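Class I SAM-dependent methyltransferase (Silicibacter pomeroyi DSS-3, PDB 3CVO) is of unknown function but probably transfers a methyl group from S-adenosylmethionine to a substrate not yet identified. Local coordinates at residues V33-G38 with A113-E118; V54-S59 with V82-T87; T87-T92 with R105-Y110; P123-V128 with P147-F152. All blocks are in the same frame, centred on the assembly; numbering follows the deposited sequence. Where two conformers were deposited one is given.

Contact 1 of 4, residues V33-G38 with A113-E118; sequences VILEYG and AVWRTE
With CG anti to its backbone N (chi1 162°), Leu35 sends both methyls out from strand 33-37 toward the 3-10 turn 114-116. Tyr37 and Trp115 instead hold CG beside their own backbone N, and their side chains cross at about a right angle, so that the phenol oxygen arrives at the pyrrole edge of the indole. Trp115 NE1 donates to Tyr37 OH over 2.9 Å, close to the indole plane although the N-H is bent to 145°. The same oxygen is also hydrogen-bonded to the carbonyl of Pro111, just ahead of the turn. Beside this polar link the two branches of Leu35 divide the work: CD2 lies 3.6 Å from Trp115 CZ2 on the benzo ring, and CD1 meets Val114 CG2 tip to tip at 3.8 Å. The other methyl of Val114, CG1, sits in the crowded position between N and the carbonyl carbon and is 3.8 Å from Tyr37 OH. A branched aliphatic residue suits each of these places because it can fill two directions at once. The contact lays the turn after helix 109-112 over one face of the Rossmann sheet, with helix 133-143 packing against both aromatic side chains. Since Tyr37 OH accepts the indole proton, its own proton is left for the carbonyl of Pro111, so a neutral phenol probably bridges the two, accepting from one and donating to the other.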
loop_
_atom_site.group_PDB
_atom_site.type_symbol
_atom_site.label_atom_id
_atom_site.label_comp_id
_atom_site.label_asym_id
_atom_site.label_seq_id
_atom_site.Cartn_x
_atom_site.Cartn_y
_atom_site.Cartn_z
ATOM N N VAL A 33 -13.702 -1.475 24.091
ATOM C CA VAL A 33 -13.785 -1.808 22.660
ATOM C C VAL A 33 -12.623 -2.709 22.312
ATOM O O VAL A 33 -11.470 -2.395 22.562
ATOM C CB VAL A 33 -13.872 -0.531 21.721
ATOM C CG1 VAL A 33 -14.039 -0.919 20.223
ATOM C CG2 VAL A 33 -15.012 0.375 22.177
ATOM N N ILE A 34 -12.971 -3.855 21.723
ATOM C CA ILE A 34 -12.002 -4.890 21.390
ATOM C C ILE A 34 -12.076 -5.181 19.903
ATOM O O ILE A 34 -13.128 -5.403 19.383
ATOM C CB ILE A 34 -12.292 -6.245 22.166
ATOM C CG1 ILE A 34 -12.127 -6.067 23.680
ATOM C CG2 ILE A 34 -11.367 -7.390 21.633
ATOM C CD1 ILE A 34 -12.955 -7.068 24.572
ATOM N N LEU A 35 -10.926 -5.157 19.249
ATOM C CA LEU A 35 -10.839 -5.545 17.850
ATOM C C LEU A 35 -9.927 -6.746 17.762
ATOM O O LEU A 35 -8.823 -6.719 18.289
ATOM C CB LEU A 35 -10.273 -4.371 16.992
ATOM C CG LEU A 35 -9.722 -4.746 15.601
ATOM C CD1 LEU A 35 -10.888 -5.364 14.776
ATOM C CD2 LEU A 35 -9.051 -3.561 14.869
ATOM N N GLU A 36 -10.413 -7.800 17.115
ATOM C CA GLU A 36 -9.623 -8.984 16.884
ATOM C C GLU A 36 -9.433 -9.255 15.426
ATOM O O GLU A 36 -10.320 -9.064 14.580
ATOM C CB GLU A 36 -10.279 -10.229 17.520
ATOM C CG GLU A 36 -10.698 -10.158 18.934
ATOM C CD GLU A 36 -11.240 -11.495 19.404
ATOM O OE1 GLU A 36 -12.120 -12.053 18.689
ATOM O OE2 GLU A 36 -10.771 -12.009 20.468
ATOM N N TYR A 37 -8.225 -9.682 15.117
ATOM C CA TYR A 37 -7.996 -10.309 13.818
ATOM C C TYR A 37 -7.813 -11.799 14.064
ATOM O O TYR A 37 -6.889 -12.197 14.755
ATOM C CB TYR A 37 -6.752 -9.730 13.191
ATOM C CG TYR A 37 -6.802 -8.273 12.788
ATOM C CD1 TYR A 37 -7.303 -7.891 11.571
ATOM C CD2 TYR A 37 -6.290 -7.285 13.628
ATOM C CE1 TYR A 37 -7.289 -6.546 11.160
ATOM C CE2 TYR A 37 -6.256 -5.948 13.242
ATOM C CZ TYR A 37 -6.762 -5.583 11.996
ATOM O OH TYR A 37 -6.706 -4.296 11.513
ATOM N N GLY A 38 -8.715 -12.605 13.528
ATOM C CA GLY A 38 -8.826 -13.998 13.921
ATOM C C GLY A 38 -9.952 -14.128 14.912
ATOM O O GLY A 38 -10.127 -13.275 15.768
ATOM N N ALA A 113 -9.771 -2.912 6.164
ATOM C CA ALA A 113 -11.169 -2.512 5.940
ATOM C C ALA A 113 -11.904 -2.144 7.236
ATOM O O ALA A 113 -12.754 -1.238 7.264
ATOM C CB ALA A 113 -11.966 -3.630 5.162
ATOM N N VAL A 114 -11.614 -2.894 8.294
ATOM C CA VAL A 114 -12.323 -2.726 9.583
ATOM C C VAL A 114 -12.137 -1.318 10.122
ATOM O O VAL A 114 -13.028 -0.765 10.778
ATOM C CB VAL A 114 -11.904 -3.824 10.633
ATOM C CG1 VAL A 114 -10.406 -3.744 10.981
ATOM C CG2 VAL A 114 -12.825 -3.789 11.882
ATOM N N TRP A 115 -11.014 -0.699 9.784
ATOM C CA TRP A 115 -10.744 0.687 10.235
ATOM C C TRP A 115 -11.674 1.730 9.574
ATOM O O TRP A 115 -11.769 2.866 10.014
ATOM C CB TRP A 115 -9.249 1.045 10.079
ATOM C CG TRP A 115 -8.438 0.207 10.985
ATOM C CD1 TRP A 115 -7.892 -1.010 10.708
ATOM C CD2 TRP A 115 -8.154 0.482 12.355
ATOM N NE1 TRP A 115 -7.223 -1.473 11.814
ATOM C CE2 TRP A 115 -7.410 -0.595 12.847
ATOM C CE3 TRP A 115 -8.483 1.534 13.221
ATOM C CZ2 TRP A 115 -6.982 -0.663 14.161
ATOM C CZ3 TRP A 115 -8.018 1.483 14.527
ATOM C CH2 TRP A 115 -7.282 0.398 14.982
ATOM N N ARG A 116 -12.363 1.313 8.523
ATOM C CA ARG A 116 -13.261 2.208 7.769
ATOM C C ARG A 116 -14.707 1.770 7.915
ATOM O O ARG A 116 -15.582 2.246 7.208
ATOM C CB ARG A 116 -12.933 2.241 6.258
ATOM C CG ARG A 116 -11.491 2.537 5.885
ATOM C CD ARG A 116 -11.027 3.727 6.619
ATOM N NE ARG A 116 -11.722 4.932 6.194
ATOM C CZ ARG A 116 -11.542 6.136 6.741
ATOM N NH1 ARG A 116 -10.663 6.332 7.742
ATOM N NH2 ARG A 116 -12.240 7.158 6.279
ATOM N N THR A 117 -14.942 0.819 8.787
ATOM C CA THR A 117 -16.271 0.222 8.899
ATOM C C THR A 117 -17.298 1.247 9.324
ATOM O O THR A 117 -17.018 2.157 10.112
ATOM C CB THR A 117 -16.298 -1.025 9.864
ATOM O OG1 THR A 117 -17.565 -1.688 9.750
ATOM C CG2 THR A 117 -16.064 -0.646 11.293
ATOM N N GLU A 118 -18.482 1.126 8.737
ATOM C CA GLU A 118 -19.632 1.870 9.243
ATOM C C GLU A 118 -19.856 1.314 10.634
ATOM O O GLU A 118 -19.789 0.081 10.847
ATOM C CB GLU A 118 -20.890 1.694 8.371
#

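Contact 2 of 4, residues V54-S59 with V82-T87; sequences VTSVES and VNIVWT. With EDO (1,2-ethanediol), chain O.
Val54, Ser56 and Glu58 share the helix-covered face of this strand pair with Val82, Ile84 and Trp86, and Val54, Ser56 and Ile84 are well buried in it. Val54 and Val82 lie side by side, with CB of the first 4.0 Å from CG2 of the second, while Ile84 turns CD1 to within 3.9 Å of Ser56 CB. A small serine suits that spot: its hydroxyl is bonded to Glu36, and helices 41-47 and 61-73 pack on this face. The strands run parallel, 14° apart, as the two arms of a beta-alpha-beta unit closed through helix 61-73 in the Rossmann sheet. Five backbone bonds join them; the one from Val85 N to Ser56 O, 2.8 Å long, runs nearly along the C=O axis. At the end of the ladder Trp86 adds a side-chain bond, NE1 giving its proton to Ser59 O at 3.0 Å; the oxygen lies in the indole plane, but the donor stands far above the carbonyl plane. On the other face Val57 is buried, but Thr55, Asn83 and Val85 are partly exposed. There Thr55 CG2 touches Val85 CG2 at 3.7 Å, and the hydroxyl OG1 of Thr55 lies 2.7 Å from O2 of a 1,2-ethanediol, probably from the crystallisation liquor, which also bonds His53 and Gly119.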
loop_
_atom_site.group_PDB
_atom_site.type_symbol
_atom_site.label_atom_id
_atom_site.label_comp_id
_atom_site.label_asym_id
_atom_site.label_seq_id
_atom_site.Cartn_x
_atom_site.Cartn_y
_atom_site.Cartn_z
ATOM N N VAL A 54 -17.211 -5.772 20.542
ATOM C CA VAL A 54 -16.255 -6.704 19.964
ATOM C C VAL A 54 -16.471 -6.883 18.477
ATOM O O VAL A 54 -17.580 -7.071 18.008
ATOM C CB VAL A 54 -16.323 -8.085 20.662
ATOM C CG1 VAL A 54 -15.117 -8.934 20.231
ATOM C CG2 VAL A 54 -16.405 -7.897 22.179
ATOM N N THR A 55 -15.361 -6.774 17.745
ATOM C CA THR A 55 -15.334 -6.985 16.313
ATOM C C THR A 55 -14.194 -7.922 16.017
ATOM O O THR A 55 -13.083 -7.747 16.511
ATOM C CB THR A 55 -15.162 -5.657 15.477
ATOM O OG1 THR A 55 -16.114 -4.691 15.917
ATOM C CG2 THR A 55 -15.372 -5.924 13.982
ATOM N N SER A 56 -14.511 -8.963 15.270
ATOM C CA SER A 56 -13.533 -9.997 14.936
ATOM C C SER A 56 -13.528 -10.230 13.432
ATOM O O SER A 56 -14.513 -10.620 12.834
ATOM C CB SER A 56 -13.861 -11.310 15.663
ATOM O OG SER A 56 -14.047 -11.078 17.066
ATOM N N VAL A 57 -12.380 -9.951 12.843
ATOM C CA VAL A 57 -12.155 -10.082 11.412
ATOM C C VAL A 57 -11.745 -11.514 11.137
ATOM O O VAL A 57 -10.848 -12.081 11.748
ATOM C CB VAL A 57 -11.026 -9.064 10.919
ATOM C CG1 VAL A 57 -10.618 -9.328 9.418
ATOM C CG2 VAL A 57 -11.453 -7.614 11.195
ATOM N N GLU A 58 -12.417 -12.126 10.186
ATOM C CA GLU A 58 -12.209 -13.552 9.947
ATOM C C GLU A 58 -12.208 -13.890 8.445
ATOM O O GLU A 58 -13.134 -13.533 7.744
ATOM C CB GLU A 58 -13.350 -14.328 10.644
ATOM C CG GLU A 58 -13.329 -15.855 10.472
ATOM C CD GLU A 58 -11.991 -16.472 10.900
ATOM O OE1 GLU A 58 -11.624 -16.276 12.070
ATOM O OE2 GLU A 58 -11.312 -17.078 10.037
ATOM N N SER A 59 -11.183 -14.622 8.004
ATOM C CA SER A 59 -11.018 -14.969 6.583
ATOM C C SER A 59 -11.732 -16.280 6.174
ATOM O O SER A 59 -12.049 -16.468 4.998
ATOM C CB SER A 59 -9.512 -15.076 6.217
ATOM O OG SER A 59 -8.841 -15.992 7.060
ATOM N N VAL A 82 -21.134 -8.596 19.824
ATOM C CA VAL A 82 -20.033 -9.254 19.133
ATOM C C VAL A 82 -20.345 -9.355 17.655
ATOM O O VAL A 82 -21.346 -9.959 17.258
ATOM C CB VAL A 82 -19.771 -10.649 19.726
ATOM C CG1 VAL A 82 -18.637 -11.353 18.964
ATOM C CG2 VAL A 82 -19.467 -10.530 21.212
ATOM N N ASN A 83 -19.486 -8.755 16.834
ATOM C CA ASN A 83 -19.666 -8.789 15.384
ATOM C C ASN A 83 -18.544 -9.537 14.702
ATOM O O ASN A 83 -17.424 -9.079 14.625
ATOM C CB ASN A 83 -19.777 -7.368 14.794
ATOM C CG ASN A 83 -20.890 -6.567 15.429
ATOM O OD1 ASN A 83 -20.665 -5.472 15.939
ATOM N ND2 ASN A 83 -22.080 -7.126 15.449
ATOM N N ILE A 84 -18.898 -10.688 14.161
ATOM C CA ILE A 84 -17.962 -11.530 13.418
ATOM C C ILE A 84 -18.033 -11.084 11.969
ATOM O O ILE A 84 -19.098 -11.094 11.363
ATOM C CB ILE A 84 -18.345 -13.039 13.471
ATOM C CG1 ILE A 84 -18.436 -13.551 14.914
ATOM C CG2 ILE A 84 -17.363 -13.864 12.599
ATOM C CD1 ILE A 84 -17.139 -13.445 15.698
ATOM N N VAL A 85 -16.895 -10.649 11.437
ATOM C CA VAL A 85 -16.839 -10.044 10.088
ATOM C C VAL A 85 -16.015 -10.895 9.134
ATOM O O VAL A 85 -14.807 -10.830 9.123
ATOM C CB VAL A 85 -16.289 -8.584 10.124
ATOM C CG1 VAL A 85 -16.380 -7.936 8.716
ATOM C CG2 VAL A 85 -17.015 -7.716 11.149
ATOM N N TRP A 86 -16.714 -11.735 8.370
ATOM C CA TRP A 86 -16.094 -12.502 7.277
ATOM C C TRP A 86 -15.562 -11.491 6.260
ATOM O O TRP A 86 -16.277 -10.657 5.758
ATOM C CB TRP A 86 -17.018 -13.544 6.644
ATOM C CG TRP A 86 -16.320 -14.179 5.514
ATOM C CD1 TRP A 86 -15.109 -14.831 5.555
ATOM C CD2 TRP A 86 -16.693 -14.120 4.148
ATOM N NE1 TRP A 86 -14.726 -15.202 4.297
ATOM C CE2 TRP A 86 -15.684 -14.785 3.408
ATOM C CE3 TRP A 86 -17.763 -13.548 3.463
ATOM C CZ2 TRP A 86 -15.740 -14.908 2.043
ATOM C CZ3 TRP A 86 -17.826 -13.709 2.119
ATOM C CH2 TRP A 86 -16.836 -14.399 1.418
ATOM N N THR A 87 -14.259 -11.566 6.044
ATOM C CA THR A 87 -13.533 -10.700 5.126
ATOM C C THR A 87 -12.888 -11.573 4.059
ATOM O O THR A 87 -11.989 -12.321 4.320
ATOM C CB THR A 87 -12.536 -9.858 5.932
ATOM O OG1 THR A 87 -13.259 -9.229 7.008
ATOM C CG2 THR A 87 -11.862 -8.788 5.078
HETATM C C1 EDO O . -18.748 -1.826 14.030
HETATM O O1 EDO O . -17.977 -1.499 15.210
HETATM C C2 EDO O . -18.393 -3.227 13.518
HETATM O O2 EDO O . -18.373 -4.160 14.616
#

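Contact 3 of 4, residues T87-T92 with R105-Y110. With EDO (1,2-ethanediol), chain M; EDO (1,2-ethanediol), chain G.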
loop_
_atom_site.group_PDB
_atom_site.type_symbol
_atom_site.label_atom_id
_atom_site.label_comp_id
_atom_site.label_asym_id
_atom_site.label_seq_id
_atom_site.Cartn_x
_atom_site.Cartn_y
_atom_site.Cartn_z
ATOM N N THR A 87 -14.259 -11.566 6.044
ATOM C CA THR A 87 -13.533 -10.700 5.126
ATOM C C THR A 87 -12.888 -11.573 4.059
ATOM O O THR A 87 -11.989 -12.321 4.320
ATOM C CB THR A 87 -12.536 -9.858 5.932
ATOM O OG1 THR A 87 -13.259 -9.229 7.008
ATOM C CG2 THR A 87 -11.862 -8.788 5.078
ATOM N N ASP A 88 -13.432 -11.439 2.864
ATOM C CA ASP A 88 -13.209 -12.296 1.680
ATOM C C ASP A 88 -11.829 -12.075 1.101
ATOM O O ASP A 88 -11.510 -10.975 0.563
ATOM C CB ASP A 88 -14.272 -11.991 0.624
ATOM C CG ASP A 88 -14.256 -12.941 -0.541
ATOM O OD1 ASP A 88 -13.440 -13.858 -0.568
ATOM O OD2 ASP A 88 -15.123 -12.786 -1.428
ATOM N N ILE A 89 -10.986 -13.087 1.264
ATOM C CA ILE A 89 -9.644 -13.076 0.655
ATOM C C ILE A 89 -9.466 -14.251 -0.273
ATOM O O ILE A 89 -8.336 -14.672 -0.592
ATOM C CB ILE A 89 -8.480 -13.022 1.660
ATOM C CG1 ILE A 89 -8.530 -14.236 2.591
ATOM C CG2 ILE A 89 -8.467 -11.689 2.449
ATOM C CD1 ILE A 89 -7.424 -14.322 3.585
ATOM N N GLY A 90 -10.614 -14.729 -0.721
ATOM C CA GLY A 90 -10.725 -15.896 -1.576
ATOM C C GLY A 90 -10.912 -17.178 -0.784
ATOM O O GLY A 90 -10.924 -17.183 0.438
ATOM N N PRO A 91 -11.046 -18.293 -1.485
ATOM C CA PRO A 91 -11.184 -19.560 -0.754
ATOM C C PRO A 91 -9.987 -19.890 0.113
ATOM O O PRO A 91 -8.844 -19.636 -0.245
ATOM C CB PRO A 91 -11.368 -20.591 -1.865
ATOM C CG PRO A 91 -12.089 -19.825 -2.967
ATOM C CD PRO A 91 -11.522 -18.382 -2.878
ATOM N N THR A 92 -10.273 -20.489 1.258
ATOM C CA THR A 92 -9.285 -20.673 2.286
ATOM C C THR A 92 -9.163 -22.135 2.665
ATOM O O THR A 92 -10.058 -22.937 2.422
ATOM C CB THR A 92 -9.626 -19.857 3.571
ATOM O OG1 THR A 92 -10.964 -20.164 3.975
ATOM C CG2 THR A 92 -9.446 -18.307 3.359
ATOM N N ARG A 105 -5.931 -8.913 -5.057
ATOM C CA ARG A 105 -6.277 -7.455 -5.099
ATOM C C ARG A 105 -7.132 -7.086 -3.905
ATOM O O ARG A 105 -7.215 -5.933 -3.570
ATOM C CB ARG A 105 -6.974 -7.069 -6.404
ATOM C CG ARG A 105 -6.066 -7.168 -7.623
ATOM C CD ARG A 105 -6.814 -7.070 -8.920
ATOM N NE ARG A 105 -6.002 -7.382 -10.083
ATOM C CZ ARG A 105 -5.872 -8.606 -10.579
ATOM N NH1 ARG A 105 -6.466 -9.633 -9.986
ATOM N NH2 ARG A 105 -5.097 -8.804 -11.625
ATOM N N SER A 106 -7.659 -8.088 -3.203
ATOM C CA SER A 106 -8.495 -7.873 -2.007
ATOM C C SER A 106 -7.771 -8.103 -0.700
ATOM O O SER A 106 -8.294 -7.835 0.380
ATOM C CB SER A 106 -9.736 -8.761 -2.036
ATOM O OG SER A 106 -10.541 -8.438 -3.146
ATOM N N TYR A 107 -6.517 -8.496 -0.770
ATOM C CA TYR A 107 -5.811 -8.845 0.456
ATOM C C TYR A 107 -5.744 -7.708 1.497
ATOM O O TYR A 107 -5.879 -7.960 2.705
ATOM C CB TYR A 107 -4.401 -9.388 0.194
ATOM C CG TYR A 107 -4.331 -10.794 -0.356
ATOM C CD1 TYR A 107 -5.433 -11.609 -0.392
ATOM C CD2 TYR A 107 -3.115 -11.323 -0.779
ATOM C CE1 TYR A 107 -5.336 -12.901 -0.866
ATOM C CE2 TYR A 107 -3.006 -12.610 -1.258
ATOM C CZ TYR A 107 -4.120 -13.406 -1.291
ATOM O OH TYR A 107 -4.014 -14.729 -1.733
ATOM N N PRO A 108 -5.503 -6.454 1.047
ATOM C CA PRO A 108 -5.408 -5.346 1.983
ATOM C C PRO A 108 -6.666 -5.105 2.801
ATOM O O PRO A 108 -6.614 -4.518 3.874
ATOM C CB PRO A 108 -5.060 -4.161 1.071
ATOM C CG PRO A 108 -4.419 -4.813 -0.141
ATOM C CD PRO A 108 -5.269 -5.992 -0.345
ATOM N N ASP A 109 -7.773 -5.619 2.312
ATOM C CA ASP A 109 -9.058 -5.459 3.021
ATOM C C ASP A 109 -8.990 -6.103 4.378
ATOM O O ASP A 109 -9.667 -5.674 5.287
ATOM C CB ASP A 109 -10.194 -6.166 2.298
ATOM C CG ASP A 109 -10.592 -5.521 0.990
ATOM O OD1 ASP A 109 -10.054 -4.475 0.596
ATOM O OD2 ASP A 109 -11.459 -6.120 0.316
ATOM N N TYR A 110 -8.207 -7.172 4.492
ATOM C CA TYR A 110 -8.155 -7.947 5.752
ATOM C C TYR A 110 -7.567 -7.082 6.878
ATOM O O TYR A 110 -8.255 -6.825 7.885
ATOM C CB TYR A 110 -7.448 -9.265 5.583
ATOM C CG TYR A 110 -7.443 -10.143 6.780
ATOM C CD1 TYR A 110 -6.548 -9.897 7.833
ATOM C CD2 TYR A 110 -8.309 -11.196 6.901
ATOM C CE1 TYR A 110 -6.541 -10.686 8.940
ATOM C CE2 TYR A 110 -8.269 -12.009 7.985
ATOM C CZ TYR A 110 -7.386 -11.758 9.017
ATOM O OH TYR A 110 -7.350 -12.588 10.120
HETATM C C1 EDO M . -16.808 -9.562 1.351
HETATM O O1 EDO M . -17.947 -10.405 1.556
HETATM C C2 EDO M . -15.967 -9.502 2.628
HETATM O O2 EDO M . -14.766 -8.686 2.376
HETATM C C1 EDO G . -6.518 -13.190 -10.513
HETATM O O1 EDO G . -6.168 -12.247 -11.551
HETATM C C2 EDO G . -8.008 -13.231 -10.237
HETATM O O2 EDO G . -8.736 -13.358 -11.470
HETATM O O HOH W 1 -12.656 -8.506 0.613
HETATM O O HOH W 2 -7.179 -15.663 -2.878
#
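Ile89 carries this contact with its CB and one branch. Its CB lies 3.9 Å from Tyr107 CD1, where the two side chains cross at about a right angle. From CB, CG2 points to Tyr110 and stops 4.1 Å from Tyr110 CB. The other branch starts from CG1, in the crowded position between backbone N and carbonyl carbon (chi1 60°), and runs out extended to CD1, which packs on Ser59 just past the end of strand 53-58. A beta-branched residue thus packs against both tyrosines and Ser59 at once. The Asp88 side chain shapes the backbone around Ile89: OD1 accepts from Gly90 N at 3.0 Å, an Asx turn, and Gly90 takes backbone angles that call for glycine. A water bridges the segments, donating to the carbonyl Asp88 O and the carboxylate Asp109 OD2, each at 2.7 Å. Thr87 rests its CG2 methyl 3.8 Å from Asp109 O. Tyr107 OH is held by Asp101 and Tyr110 OH by the amide of Arg131, while Arg105 forms a salt bridge with Asp101 of the second subunit. The contact thus folds the loop leaving strand 81-86 onto the type I turn 106-109 that leads into helix 109-112, which itself leans on strand 53-58.

Contact 4 of 4, residues P123-V128 with P147-F152; sequences PDVVLV and PVTLLF
The Phe152 ring takes Val128 CG1 squarely over one face, a CH-pi contact with the methyl 4.1 Å from the ring centroid and only 3° off the normal; Tyr155 meets the same ring edge-to-face. These residues end the two parallel arms of a beta-alpha-beta unit, strand 125-128, helix 133-143 and strand 148-152, in the middle of the Rossmann sheet. Val126 and Leu150 share the face of Val128 and Phe152. Here Leu150 CD1 fits between two valines, 4.0 Å from Val126 CG1 and 3.8 Å from Val128 CG2, and helix 133-143 closes over them. Beta-branched valines suit an extended strand, and the longer leucine bridges from one to the next. On the opposite face Leu127 lays CD1 3.9 Å from Leu151 CB, and helix 18-30 packs there against Val125, Leu127 and Leu151. Both faces are largely apolar, as expected of a central strand pair with helices on both sides; Thr149, partly exposed, is the exception. At the start of the ladder Asp124 contributes its carbonyl to Thr149 N, while its carboxylate is held by the amides of Glu32 and Val33 and by a salt bridge to Arg146, so its charge is probably well compensated. This first bond, Thr149 N to Asp124 O, is the longest at 3.2 Å; the last, Val128 N to Leu151 O, is 2.8 Å and nearly straight at 177°.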
loop_
_atom_site.group_PDB
_atom_site.type_symbol
_atom_site.label_atom_id
_atom_site.label_comp_id
_atom_site.label_asym_id
_atom_site.label_seq_id
_atom_site.Cartn_x
_atom_site.Cartn_y
_atom_site.Cartn_z
ATOM N N PRO A 123 -10.762 1.140 18.973
ATOM C CA PRO A 123 -10.443 0.081 19.936
ATOM C C PRO A 123 -9.604 0.589 21.058
ATOM O O PRO A 123 -8.926 1.628 20.940
ATOM C CB PRO A 123 -9.643 -0.949 19.117
ATOM C CG PRO A 123 -9.659 -0.506 17.751
ATOM C CD PRO A 123 -10.215 0.882 17.637
ATOM N N ASP A 124 -9.699 -0.153 22.151
ATOM C CA ASP A 124 -8.824 0.003 23.310
ATOM C C ASP A 124 -7.751 -1.058 23.298
ATOM O O ASP A 124 -6.639 -0.820 23.719
ATOM C CB ASP A 124 -9.637 -0.121 24.571
ATOM C CG ASP A 124 -10.693 0.968 24.679
ATOM O OD1 ASP A 124 -10.321 2.133 24.456
ATOM O OD2 ASP A 124 -11.871 0.663 24.969
ATOM N N VAL A 125 -8.127 -2.239 22.814
ATOM C CA VAL A 125 -7.198 -3.366 22.626
ATOM C C VAL A 125 -7.394 -3.978 21.261
ATOM O O VAL A 125 -8.494 -4.066 20.742
ATOM C CB VAL A 125 -7.345 -4.468 23.749
ATOM C CG1 VAL A 125 -8.681 -5.198 23.629
ATOM C CG2 VAL A 125 -6.211 -5.468 23.660
ATOM N N VAL A 126 -6.273 -4.343 20.649
ATOM C CA VAL A 126 -6.264 -5.093 19.383
ATOM C C VAL A 126 -5.517 -6.392 19.565
ATOM O O VAL A 126 -4.382 -6.452 20.076
ATOM C CB VAL A 126 -5.602 -4.295 18.216
ATOM C CG1 VAL A 126 -5.533 -5.131 16.888
ATOM C CG2 VAL A 126 -6.340 -2.956 18.016
ATOM N N LEU A 127 -6.165 -7.452 19.122
ATOM C CA LEU A 127 -5.521 -8.762 19.083
ATOM C C LEU A 127 -5.196 -9.185 17.657
ATOM O O LEU A 127 -6.051 -9.214 16.798
ATOM C CB LEU A 127 -6.442 -9.827 19.688
ATOM C CG LEU A 127 -5.935 -11.272 19.555
ATOM C CD1 LEU A 127 -4.617 -11.481 20.364
ATOM C CD2 LEU A 127 -7.000 -12.318 19.964
ATOM N N VAL A 128 -3.917 -9.463 17.449
ATOM C CA VAL A 128 -3.403 -9.942 16.171
ATOM C C VAL A 128 -3.223 -11.470 16.264
ATOM O O VAL A 128 -2.274 -11.991 16.879
ATOM C CB VAL A 128 -2.130 -9.182 15.716
ATOM C CG1 VAL A 128 -1.499 -9.838 14.476
ATOM C CG2 VAL A 128 -2.456 -7.694 15.446
ATOM N N PRO A 147 -3.621 6.042 21.817
ATOM C CA PRO A 147 -2.881 4.823 22.129
ATOM C C PRO A 147 -3.779 3.639 22.386
ATOM O O PRO A 147 -4.888 3.774 22.907
ATOM C CB PRO A 147 -2.117 5.176 23.399
ATOM C CG PRO A 147 -1.957 6.628 23.318
ATOM C CD PRO A 147 -3.227 7.149 22.705
ATOM N N VAL A 148 -3.278 2.493 21.961
ATOM C CA VAL A 148 -3.889 1.184 22.256
ATOM C C VAL A 148 -2.879 0.153 22.754
ATOM O O VAL A 148 -1.645 0.301 22.628
ATOM C CB VAL A 148 -4.654 0.614 21.047
ATOM C CG1 VAL A 148 -5.657 1.625 20.516
ATOM C CG2 VAL A 148 -3.712 0.153 19.941
ATOM N N THR A 149 -3.428 -0.886 23.378
ATOM C CA THR A 149 -2.691 -2.124 23.597
ATOM C C THR A 149 -2.925 -3.034 22.426
ATOM O O THR A 149 -4.053 -3.224 21.975
ATOM C CB THR A 149 -3.145 -2.849 24.884
ATOM O OG1 THR A 149 -2.871 -2.004 25.987
ATOM C CG2 THR A 149 -2.414 -4.200 25.063
ATOM N N LEU A 150 -1.823 -3.553 21.911
ATOM C CA LEU A 150 -1.850 -4.588 20.860
ATOM C C LEU A 150 -1.209 -5.846 21.375
ATOM O O LEU A 150 -0.118 -5.863 21.924
ATOM C CB LEU A 150 -1.205 -4.092 19.544
ATOM C CG LEU A 150 -1.389 -5.086 18.385
ATOM C CD1 LEU A 150 -1.665 -4.341 17.065
ATOM C CD2 LEU A 150 -0.236 -6.044 18.213
ATOM N N LEU A 151 -1.949 -6.937 21.259
ATOM C CA LEU A 151 -1.463 -8.254 21.644
ATOM C C LEU A 151 -1.215 -9.053 20.368
ATOM O O LEU A 151 -2.089 -9.187 19.512
ATOM C CB LEU A 151 -2.493 -8.982 22.516
ATOM C CG LEU A 151 -3.013 -8.291 23.782
ATOM C CD1 LEU A 151 -4.118 -9.103 24.456
ATOM C CD2 LEU A 151 -1.840 -7.940 24.742
ATOM N N PHE A 152 -0.002 -9.527 20.216
ATOM C CA PHE A 152 0.400 -10.205 18.985
ATOM C C PHE A 152 0.764 -11.640 19.400
ATOM O O PHE A 152 1.795 -11.899 20.030
ATOM C CB PHE A 152 1.578 -9.450 18.389
ATOM C CG PHE A 152 1.971 -9.814 16.958
ATOM C CD1 PHE A 152 2.068 -11.112 16.544
ATOM C CD2 PHE A 152 2.292 -8.811 16.042
ATOM C CE1 PHE A 152 2.484 -11.436 15.261
ATOM C CE2 PHE A 152 2.709 -9.118 14.758
ATOM C CZ PHE A 152 2.794 -10.445 14.367
#

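In the fold
Contacts 1, 2 and 4 all reach one mixed sheet, in which strands 81-86, 53-58, 33-37, 125-128 and 148-152 lie side by side and parallel. Contact 2 is nested within the chain loop closed by contact 1, and so is contact 3, which follows it and shares Thr87; contact 4 comes last. Strand 33-37 sits centrally, bonded on one side to strand 53-58 and on the other to strand 125-128, so contact 1 touches both contact 2, its centre about 7 Å away, and contact 4, about 11 Å away. Contacts 3 and 4 lie about 22 Å apart between centres, on opposite sides of the chain's centre. Contacts 1 and 3 also touch the second subunit, through residues around helix 109-112, at the dimer interface.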